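Local coordinates for uncharacterized protein (Capnocytophaga ochracea, PDB 4W9R) that is of unknown function but belongs to the putative esterase family of the alpha/beta-hydrolase clan and is probably made with a signal sequence, at residues I21-P26 with I67-Y72; V39-E44 with K117-S122; K331-Y336 with E355-L360. All blocks are in the same frame, centred on the assembly; numbering follows the deposited sequence.

Contact 1. Residues I21-P26 with I67-Y72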
loop_
_atom_site.group_PDB
_atom_site.type_symbol
_atom_site.label_atom_id
_atom_site.label_comp_id
_atom_site.label_asym_id
_atom_site.label_seq_id
_atom_site.Cartn_x
_atom_site.Cartn_y
_atom_site.Cartn_z
ATOM N N ILE B 21 -19.603 -11.210 4.044
ATOM C CA ILE B 21 -18.455 -11.304 3.153
ATOM C C ILE B 21 -18.611 -10.273 2.051
ATOM O O ILE B 21 -19.675 -9.674 1.897
ATOM C CB ILE B 21 -18.304 -12.704 2.516
ATOM C CG1 ILE B 21 -19.490 -13.007 1.598
ATOM C CG2 ILE B 21 -18.145 -13.775 3.586
ATOM C CD1 ILE B 21 -19.369 -14.324 0.863
ATOM N N GLY B 22 -17.557 -10.069 1.273
ATOM C CA GLY B 22 -17.674 -9.204 0.122
ATOM C C GLY B 22 -16.760 -9.677 -0.982
ATOM O O GLY B 22 -15.756 -10.347 -0.738
ATOM N N ILE B 23 -17.111 -9.303 -2.207
ATOM C CA ILE B 23 -16.494 -9.886 -3.387
ATOM C C ILE B 23 -16.088 -8.820 -4.383
ATOM O O ILE B 23 -16.908 -8.002 -4.802
ATOM C CB ILE B 23 -17.443 -10.877 -4.091
ATOM C CG1 ILE B 23 -17.876 -11.990 -3.135
ATOM C CG2 ILE B 23 -16.778 -11.464 -5.327
ATOM C CD1 ILE B 23 -18.859 -12.964 -3.745
ATOM N N TYR B 24 -14.817 -8.830 -4.759
ATOM C CA TYR B 24 -14.355 -7.970 -5.830
ATOM C C TYR B 24 -14.227 -8.767 -7.119
ATOM O O TYR B 24 -13.572 -9.810 -7.156
ATOM C CB TYR B 24 -13.015 -7.319 -5.484
ATOM C CG TYR B 24 -12.356 -6.679 -6.684
ATOM C CD1 TYR B 24 -12.832 -5.481 -7.201
ATOM C CD2 TYR B 24 -11.278 -7.284 -7.315
ATOM C CE1 TYR B 24 -12.244 -4.899 -8.307
ATOM C CE2 TYR B 24 -10.685 -6.708 -8.420
ATOM C CZ TYR B 24 -11.171 -5.517 -8.912
ATOM O OH TYR B 24 -10.584 -4.940 -10.014
ATOM N N LYS B 25 -14.854 -8.265 -8.176
ATOM C CA LYS B 25 -14.686 -8.832 -9.507
ATOM C C LYS B 25 -14.023 -7.793 -10.390
ATOM O O LYS B 25 -14.244 -6.596 -10.207
ATOM C CB LYS B 25 -16.026 -9.260 -10.105
ATOM C CG LYS B 25 -16.701 -10.409 -9.387
ATOM C CD LYS B 25 -17.915 -10.887 -10.164
ATOM C CE LYS B 25 -18.934 -9.775 -10.348
ATOM N NZ LYS B 25 -20.123 -10.239 -11.116
ATOM N N PRO B 26 -13.208 -8.241 -11.353
ATOM C CA PRO B 26 -12.507 -7.301 -12.234
ATOM C C PRO B 26 -13.464 -6.464 -13.077
ATOM O O PRO B 26 -14.679 -6.643 -13.002
ATOM C CB PRO B 26 -11.657 -8.217 -13.116
ATOM C CG PRO B 26 -11.470 -9.455 -12.298
ATOM C CD PRO B 26 -12.760 -9.629 -11.556
ATOM N N ILE B 67 -9.959 -12.273 -8.497
ATOM C CA ILE B 67 -11.163 -12.130 -7.692
ATOM C C ILE B 67 -10.783 -12.157 -6.218
ATOM O O ILE B 67 -10.095 -13.072 -5.763
ATOM C CB ILE B 67 -12.190 -13.237 -7.997
ATOM C CG1 ILE B 67 -12.726 -13.080 -9.423
ATOM C CG2 ILE B 67 -13.335 -13.196 -7.002
ATOM C CD1 ILE B 67 -13.815 -14.063 -9.779
ATOM N N VAL B 68 -11.215 -11.142 -5.478
ATOM C CA VAL B 68 -10.889 -11.039 -4.064
ATOM C C VAL B 68 -12.136 -11.207 -3.203
ATOM O O VAL B 68 -13.138 -10.521 -3.404
ATOM C CB VAL B 68 -10.221 -9.689 -3.736
ATOM C CG1 VAL B 68 -9.750 -9.664 -2.289
ATOM C CG2 VAL B 68 -9.058 -9.432 -4.679
ATOM N N VAL B 69 -12.072 -12.129 -2.249
ATOM C CA VAL B 69 -13.189 -12.368 -1.345
ATOM C C VAL B 69 -12.782 -12.103 0.098
ATOM O O VAL B 69 -11.947 -12.815 0.655
ATOM C CB VAL B 69 -13.713 -13.811 -1.467
ATOM C CG1 VAL B 69 -14.809 -14.066 -0.443
ATOM C CG2 VAL B 69 -14.219 -14.072 -2.875
ATOM N N GLY B 70 -13.357 -11.065 0.696
ATOM C CA GLY B 70 -13.077 -10.760 2.086
ATOM C C GLY B 70 -14.067 -11.346 3.075
ATOM O O GLY B 70 -15.236 -11.557 2.754
ATOM N N VAL B 71 -13.599 -11.573 4.298
ATOM C CA VAL B 71 -14.455 -12.009 5.394
ATOM C C VAL B 71 -14.480 -10.910 6.448
ATOM O O VAL B 71 -13.459 -10.613 7.065
ATOM C CB VAL B 71 -13.966 -13.329 6.024
ATOM C CG1 VAL B 71 -14.878 -13.743 7.169
ATOM C CG2 VAL B 71 -13.893 -14.424 4.975
ATOM N N TYR B 72 -15.643 -10.302 6.648
ATOM C CA TYR B 72 -15.728 -9.106 7.479
ATOM C C TYR B 72 -15.958 -9.403 8.955
ATOM O O TYR B 72 -16.911 -10.089 9.326
ATOM C CB TYR B 72 -16.833 -8.184 6.961
ATOM C CG TYR B 72 -16.468 -7.470 5.679
ATOM C CD1 TYR B 72 -16.745 -8.037 4.442
ATOM C CD2 TYR B 72 -15.840 -6.233 5.709
ATOM C CE1 TYR B 72 -16.409 -7.388 3.270
ATOM C CE2 TYR B 72 -15.501 -5.578 4.542
ATOM C CZ TYR B 72 -15.786 -6.159 3.325
ATOM O OH TYR B 72 -15.449 -5.507 2.161
#

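Contact 2. Residues V39-E44 with K117-S122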
loop_
_atom_site.group_PDB
_atom_site.type_symbol
_atom_site.label_atom_id
_atom_site.label_comp_id
_atom_site.label_asym_id
_atom_site.label_seq_id
_atom_site.Cartn_x
_atom_site.Cartn_y
_atom_site.Cartn_z
ATOM N N VAL B 39 -8.333 -14.672 -0.748
ATOM C CA VAL B 39 -9.246 -14.580 0.386
ATOM C C VAL B 39 -8.654 -13.714 1.496
ATOM O O VAL B 39 -7.499 -13.893 1.882
ATOM C CB VAL B 39 -9.585 -15.977 0.946
ATOM C CG1 VAL B 39 -10.503 -15.867 2.150
ATOM C CG2 VAL B 39 -10.221 -16.840 -0.136
ATOM N N VAL B 40 -9.445 -12.770 2.000
ATOM C CA VAL B 40 -9.004 -11.885 3.075
ATOM C C VAL B 40 -9.856 -12.067 4.332
ATOM O O VAL B 40 -11.049 -11.765 4.330
ATOM C CB VAL B 40 -9.055 -10.411 2.642
ATOM C CG1 VAL B 40 -8.542 -9.515 3.757
ATOM C CG2 VAL B 40 -8.248 -10.207 1.374
ATOM N N LEU B 41 -9.238 -12.567 5.400
ATOM C CA LEU B 41 -9.951 -12.876 6.639
ATOM C C LEU B 41 -10.214 -11.645 7.508
ATOM O O LEU B 41 -11.152 -11.611 8.305
ATOM C CB LEU B 41 -9.161 -13.909 7.441
ATOM C CG LEU B 41 -8.735 -15.148 6.656
ATOM C CD1 LEU B 41 -7.972 -16.111 7.549
ATOM C CD2 LEU B 41 -9.946 -15.827 6.037
ATOM N N ASN B 42 -9.352 -10.651 7.351
ATOM C CA ASN B 42 -9.336 -9.428 8.151
ATOM C C ASN B 42 -10.114 -8.265 7.535
ATOM O O ASN B 42 -9.997 -7.127 7.984
ATOM C CB ASN B 42 -7.900 -9.023 8.447
ATOM C CG ASN B 42 -7.270 -9.904 9.507
ATOM O OD1 ASN B 42 -6.355 -10.677 9.228
ATOM N ND2 ASN B 42 -7.776 -9.806 10.730
ATOM N N ALA B 43 -10.878 -8.561 6.488
ATOM C CA ALA B 43 -11.303 -7.605 5.465
ATOM C C ALA B 43 -11.869 -6.267 5.949
ATOM O O ALA B 43 -11.815 -5.288 5.209
ATOM C CB ALA B 43 -12.332 -8.276 4.566
ATOM N N GLU B 44 -12.423 -6.204 7.156
ATOM C CA GLU B 44 -12.895 -4.918 7.682
ATOM C C GLU B 44 -11.792 -3.847 7.616
ATOM O O GLU B 44 -12.077 -2.658 7.490
ATOM C CB GLU B 44 -13.405 -5.066 9.120
ATOM C CG GLU B 44 -12.340 -5.406 10.158
ATOM C CD GLU B 44 -12.015 -6.888 10.212
ATOM O OE1 GLU B 44 -12.646 -7.667 9.467
ATOM O OE2 GLU B 44 -11.126 -7.271 11.001
ATOM N N LYS B 117 -4.985 -20.042 -5.570
ATOM C CA LYS B 117 -5.855 -19.478 -4.545
ATOM C C LYS B 117 -5.030 -19.041 -3.340
ATOM O O LYS B 117 -4.378 -19.862 -2.701
ATOM C CB LYS B 117 -6.921 -20.493 -4.124
ATOM C CG LYS B 117 -7.900 -20.863 -5.231
ATOM C CD LYS B 117 -8.758 -22.063 -4.850
ATOM C CE LYS B 117 -8.177 -23.366 -5.389
ATOM N NZ LYS B 117 -6.825 -23.673 -4.841
ATOM N N GLY B 118 -5.032 -17.744 -3.051
ATOM C CA GLY B 118 -4.280 -17.230 -1.920
ATOM C C GLY B 118 -5.115 -16.860 -0.708
ATOM O O GLY B 118 -6.341 -16.777 -0.781
ATOM N N VAL B 119 -4.440 -16.617 0.411
ATOM C CA VAL B 119 -5.103 -16.144 1.620
ATOM C C VAL B 119 -4.246 -15.089 2.320
ATOM O O VAL B 119 -3.046 -15.276 2.524
ATOM C CB VAL B 119 -5.418 -17.308 2.594
ATOM C CG1 VAL B 119 -4.159 -18.098 2.935
ATOM C CG2 VAL B 119 -6.089 -16.785 3.857
ATOM N N ILE B 120 -4.871 -13.971 2.673
ATOM C CA ILE B 120 -4.180 -12.892 3.365
ATOM C C ILE B 120 -4.852 -12.617 4.702
ATOM O O ILE B 120 -6.070 -12.448 4.771
ATOM C CB ILE B 120 -4.163 -11.597 2.530
ATOM C CG1 ILE B 120 -3.502 -11.844 1.174
ATOM C CG2 ILE B 120 -3.441 -10.487 3.280
ATOM C CD1 ILE B 120 -3.444 -10.613 0.295
ATOM N N ALA B 121 -4.056 -12.578 5.765
ATOM C CA ALA B 121 -4.591 -12.341 7.099
ATOM C C ALA B 121 -3.576 -11.640 7.993
ATOM O O ALA B 121 -2.376 -11.651 7.714
ATOM C CB ALA B 121 -5.034 -13.651 7.727
ATOM N N SER B 122 -4.066 -11.030 9.067
ATOM C CA SER B 122 -3.200 -10.336 10.011
ATOM C C SER B 122 -3.534 -10.697 11.458
ATOM O O SER B 122 -4.621 -11.201 11.744
ATOM C CB SER B 122 -3.295 -8.820 9.813
ATOM O OG SER B 122 -4.583 -8.336 10.149
HETATM O O HOH W 1 -6.887 -11.571 13.554
#

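Contact 3. Residues K331-Y336 with E355-L360. With ACT (acetate ion), chain I.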
loop_
_atom_site.group_PDB
_atom_site.type_symbol
_atom_site.label_atom_id
_atom_site.label_comp_id
_atom_site.label_asym_id
_atom_site.label_seq_id
_atom_site.Cartn_x
_atom_site.Cartn_y
_atom_site.Cartn_z
ATOM N N LYS B 331 9.496 -20.870 -50.929
ATOM C CA LYS B 331 8.513 -20.850 -49.853
ATOM C C LYS B 331 8.426 -19.468 -49.213
ATOM O O LYS B 331 7.359 -19.050 -48.767
ATOM C CB LYS B 331 8.846 -21.903 -48.793
ATOM C CG LYS B 331 8.676 -23.334 -49.274
ATOM C CD LYS B 331 8.846 -24.334 -48.140
ATOM C CE LYS B 331 8.658 -25.759 -48.639
ATOM N NZ LYS B 331 8.754 -26.757 -47.539
ATOM N N ALA B 332 9.554 -18.764 -49.174
ATOM C CA ALA B 332 9.601 -17.425 -48.599
ATOM C C ALA B 332 8.709 -16.464 -49.376
ATOM O O ALA B 332 7.946 -15.697 -48.786
ATOM C CB ALA B 332 11.032 -16.910 -48.565
ATOM N N LEU B 333 8.808 -16.515 -50.701
ATOM C CA LEU B 333 8.004 -15.660 -51.567
ATOM C C LEU B 333 6.518 -15.945 -51.391
ATOM O O LEU B 333 5.707 -15.025 -51.282
ATOM C CB LEU B 333 8.403 -15.853 -53.029
ATOM C CG LEU B 333 7.625 -15.011 -54.040
ATOM C CD1 LEU B 333 7.846 -13.532 -53.774
ATOM C CD2 LEU B 333 8.020 -15.371 -55.463
ATOM N N LYS B 334 6.170 -17.227 -51.361
ATOM C CA LYS B 334 4.787 -17.646 -51.172
ATOM C C LYS B 334 4.264 -17.194 -49.810
ATOM O O LYS B 334 3.104 -16.802 -49.677
ATOM C CB LYS B 334 4.669 -19.167 -51.310
ATOM C CG LYS B 334 3.257 -19.711 -51.155
ATOM C CD LYS B 334 3.252 -21.234 -51.175
ATOM C CE LYS B 334 1.851 -21.794 -50.976
ATOM N NZ LYS B 334 0.934 -21.425 -52.091
ATOM N N THR B 335 5.134 -17.239 -48.806
ATOM C CA THR B 335 4.752 -16.905 -47.439
ATOM C C THR B 335 4.641 -15.395 -47.230
ATOM O O THR B 335 3.763 -14.927 -46.504
ATOM C CB THR B 335 5.753 -17.488 -46.426
ATOM O OG1 THR B 335 6.025 -18.855 -46.758
ATOM C CG2 THR B 335 5.190 -17.417 -45.015
ATOM N N TYR B 336 5.532 -14.636 -47.861
ATOM C CA TYR B 336 5.452 -13.179 -47.813
ATOM C C TYR B 336 4.142 -12.691 -48.424
ATOM O O TYR B 336 3.482 -11.806 -47.880
ATOM C CB TYR B 336 6.634 -12.540 -48.541
ATOM C CG TYR B 336 7.859 -12.323 -47.680
ATOM C CD1 TYR B 336 7.798 -11.536 -46.538
ATOM C CD2 TYR B 336 9.083 -12.881 -48.026
ATOM C CE1 TYR B 336 8.916 -11.327 -45.754
ATOM C CE2 TYR B 336 10.207 -12.677 -47.249
ATOM C CZ TYR B 336 10.118 -11.899 -46.113
ATOM O OH TYR B 336 11.233 -11.692 -45.335
ATOM N N GLU B 355 8.766 -4.875 -50.251
ATOM C CA GLU B 355 10.195 -4.745 -50.518
ATOM C C GLU B 355 10.860 -6.118 -50.509
ATOM O O GLU B 355 11.746 -6.396 -51.319
ATOM C CB GLU B 355 10.860 -3.827 -49.488
ATOM C CG GLU B 355 12.324 -3.522 -49.778
ATOM C CD GLU B 355 13.001 -2.763 -48.650
ATOM O OE1 GLU B 355 13.402 -1.599 -48.868
ATOM O OE2 GLU B 355 13.138 -3.332 -47.546
ATOM N N ARG B 356 10.421 -6.972 -49.591
ATOM C CA ARG B 356 10.931 -8.333 -49.494
ATOM C C ARG B 356 10.509 -9.153 -50.708
ATOM O O ARG B 356 11.293 -9.934 -51.245
ATOM C CB ARG B 356 10.441 -9.000 -48.208
ATOM C CG ARG B 356 10.796 -8.244 -46.936
ATOM C CD ARG B 356 12.293 -8.252 -46.681
ATOM N NE ARG B 356 12.658 -7.459 -45.510
ATOM C CZ ARG B 356 12.665 -7.923 -44.264
ATOM N NH1 ARG B 356 13.012 -7.130 -43.260
ATOM N NH2 ARG B 356 12.324 -9.181 -44.019
ATOM N N ILE B 357 9.264 -8.969 -51.132
ATOM C CA ILE B 357 8.735 -9.668 -52.298
ATOM C C ILE B 357 9.451 -9.218 -53.566
ATOM O O ILE B 357 9.809 -10.038 -54.413
ATOM C CB ILE B 357 7.217 -9.439 -52.452
ATOM C CG1 ILE B 357 6.464 -10.070 -51.279
ATOM C CG2 ILE B 357 6.713 -10.011 -53.769
ATOM C CD1 ILE B 357 4.963 -9.916 -51.361
ATOM N N THR B 358 9.664 -7.911 -53.683
ATOM C CA THR B 358 10.343 -7.340 -54.840
ATOM C C THR B 358 11.764 -7.880 -54.960
ATOM O O THR B 358 12.228 -8.197 -56.055
ATOM C CB THR B 358 10.385 -5.798 -54.765
ATOM O OG1 THR B 358 9.051 -5.287 -54.659
ATOM C CG2 THR B 358 11.046 -5.217 -56.006
ATOM N N HIS B 359 12.446 -7.993 -53.824
ATOM C CA HIS B 359 13.820 -8.483 -53.801
ATOM C C HIS B 359 13.900 -9.958 -54.186
ATOM O O HIS B 359 14.877 -10.398 -54.792
ATOM C CB HIS B 359 14.438 -8.268 -52.419
ATOM C CG HIS B 359 15.876 -8.675 -52.331
ATOM N ND1 HIS B 359 16.268 -9.963 -52.035
ATOM C CD2 HIS B 359 17.015 -7.964 -52.499
ATOM C CE1 HIS B 359 17.588 -10.028 -52.025
ATOM N NE2 HIS B 359 18.066 -8.828 -52.303
ATOM N N LEU B 360 12.868 -10.719 -53.833
ATOM C CA LEU B 360 12.829 -12.146 -54.138
ATOM C C LEU B 360 12.467 -12.408 -55.598
ATOM O O LEU B 360 12.915 -13.390 -56.188
ATOM C CB LEU B 360 11.837 -12.861 -53.217
ATOM C CG LEU B 360 12.271 -13.052 -51.763
ATOM C CD1 LEU B 360 11.146 -13.659 -50.942
ATOM C CD2 LEU B 360 13.518 -13.920 -51.687
HETATM C C ACT I . 13.880 -6.507 -39.730
HETATM O O ACT I . 13.159 -7.231 -40.449
HETATM O OXT ACT I . 14.574 -7.101 -38.877
HETATM C CH3 ACT I . 13.913 -5.014 -39.880
#

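Contact 1. Residues I21-P26 with I67-Y72
Strand 17-24 and strand 67-71 run antiparallel, with their short axes 4.7 Å apart. Two hydrogen-bonded pairs join them, Gly22 with Gly70 and Tyr24 with Val68. The straightest bond runs from Tyr24 N to Val68 O at 2.7 Å and lies in the carbonyl plane. Tyr24 leaves the sheet on the face that also carries Val68. Its CB meets Val68 CB at 4.1 Å. CG is anti to the backbone N (chi1 167°), and from there CD2 reaches Val68 CG2, also at 4.1 Å. Pro26 N sits above one ring face, toward the rim. At the tip, OH is hydrogen-bonded to Arg55 of helix 43-59. On the other face of the sheet, Ile23 CG1 packs on Val69 CG2 at 4.2 Å. Tyr72 lies past the paired residues and turns its ring edge to the backbone, with CE1 3.5 Å from Gly22 N. A beta carbon at Gly22 would probably crowd Tyr72 CE1, which is consistent with a glycine here. The pair is one of two antiparallel steps in the mixed sheet: strand 17-24 runs against both neighbours, 5-12 and 67-71. An antiparallel second strand beside the fourth is characteristic of the alpha/beta-hydrolase fold.

Contact 2. Residues V39-E44 with K117-S122
Three backbone hydrogen bonds join residues 39-41 to strand 116-122 in a parallel arrangement. Val39 N gives to Gly118 O at 2.9 Å, from above the carbonyl plane. Val39 O takes the N-H of Ile120 almost along its C=O axis, at 2.7 Å. Leu41 N then bonds to Ile120 O at 3.2 Å, so the pairing carries one residue past the end of strand 35-40.

The apolar contacts lie on both faces of the sheet. Val40 and Ile120 share the face covered by helix 43-59, where Val40 touches Leu46 and Ile120 touches Val50. Leu41 puts CG anti to its carbonyl carbon (chi1 -51°). Its CD1 rests on Ala121 CB at 3.8 Å, and its CG lies 4.2 Å from Val119 CG2, the two side chains crossing obliquely. Leu41 also touches Val99 of helix 91-110. An alanine here would probably loosen the packing between this loop, strand 116-122 and that helix, because the contacts of CG and CD1 would be gone.

The polar contacts gather at Asn42. Its OD1 accepts the N-H of Ser122, with the donor above the amide plane. Its ND2 has a weak bond to a water that donates to Ser122 O at 2.9 Å. The side chain thus holds the backbone of Ser122 by one direct bond, with a water bridge that is weak on the Asn42 side.

The third and fifth strands of an alpha/beta-hydrolase sheet meet in this way. In active relatives, the loop after the third strand helps form the oxyanion hole and the turn after the fifth carries the nucleophile.

Contact 3. Residues K331-Y336 with E355-L360
The ring of Tyr336 is the centre of the contact. Arg356 CB lies over one of its faces, 3.7 Å from the ring centroid and only 14° off the normal, as a CH-pi contact. The arginine chain then bends at chi2 and passes the tip of the tyrosine. There NH2 donates to Tyr336 OH at 3.0 Å, with the oxygen in the guanidinium plane. The ring and guanidinium planes are almost perpendicular, 87° apart, so this is no stack.

Apolar side chains pack beside the tyrosine and between the two helices. Leu360 CD1 meets Tyr336 CD2 at 3.7 Å and also reaches Ala332 CB at 4.0 Å. Ile357 CG1 touches Tyr336 CB at 3.7 Å. Its other branch, CG2, meets Leu333 CD1 at 3.7 Å, with the two side chains crossing at about a right angle.

A second shell of acids fixes the polar ends. Glu321 forms a salt bridge with Arg356 NH2, and Glu324 is hydrogen-bonded to Tyr336 OH. Glu321 probably favours the charged arginine, and the two carboxylates together help to hold the polar ends in place. The O atom of an acetate ion, probably from the crystallisation liquor, accepts a hydrogen bond from Arg356 NH1 at 2.8 Å.

Helices 329-339 and 350-362 run roughly antiparallel, at 149° between the short segments, with axes 9.7 Å apart. Helix 314-325 supplies both glutamates and also packs on Thr335 through Tyr323. The three neighbouring helices so form one packed group near the C-terminal end of the modelled chain, remote from the beta-sheet.

Contacts 1 and 2 belong to the same mixed sheet, with centres about 10 Å apart. Their segments alternate along the chain. Strand 67-71 of contact 1 lies beside strand 35-40 of contact 2, with probable hydrogen bonds between Val71 N and Val40 O and between Val69 O and Val40 N. Together the two contacts span four adjacent strands, in the order 17-24, 67-71, 35-40, 116-122. Contact 3 comes later in the chain, in the all-helical C-terminal part. Its centre is about 54 Å from that of contact 1 and about 57 Å from that of contact 2, with no touch. The protein thus joins an esterase-like sheet domain to a distant helical region.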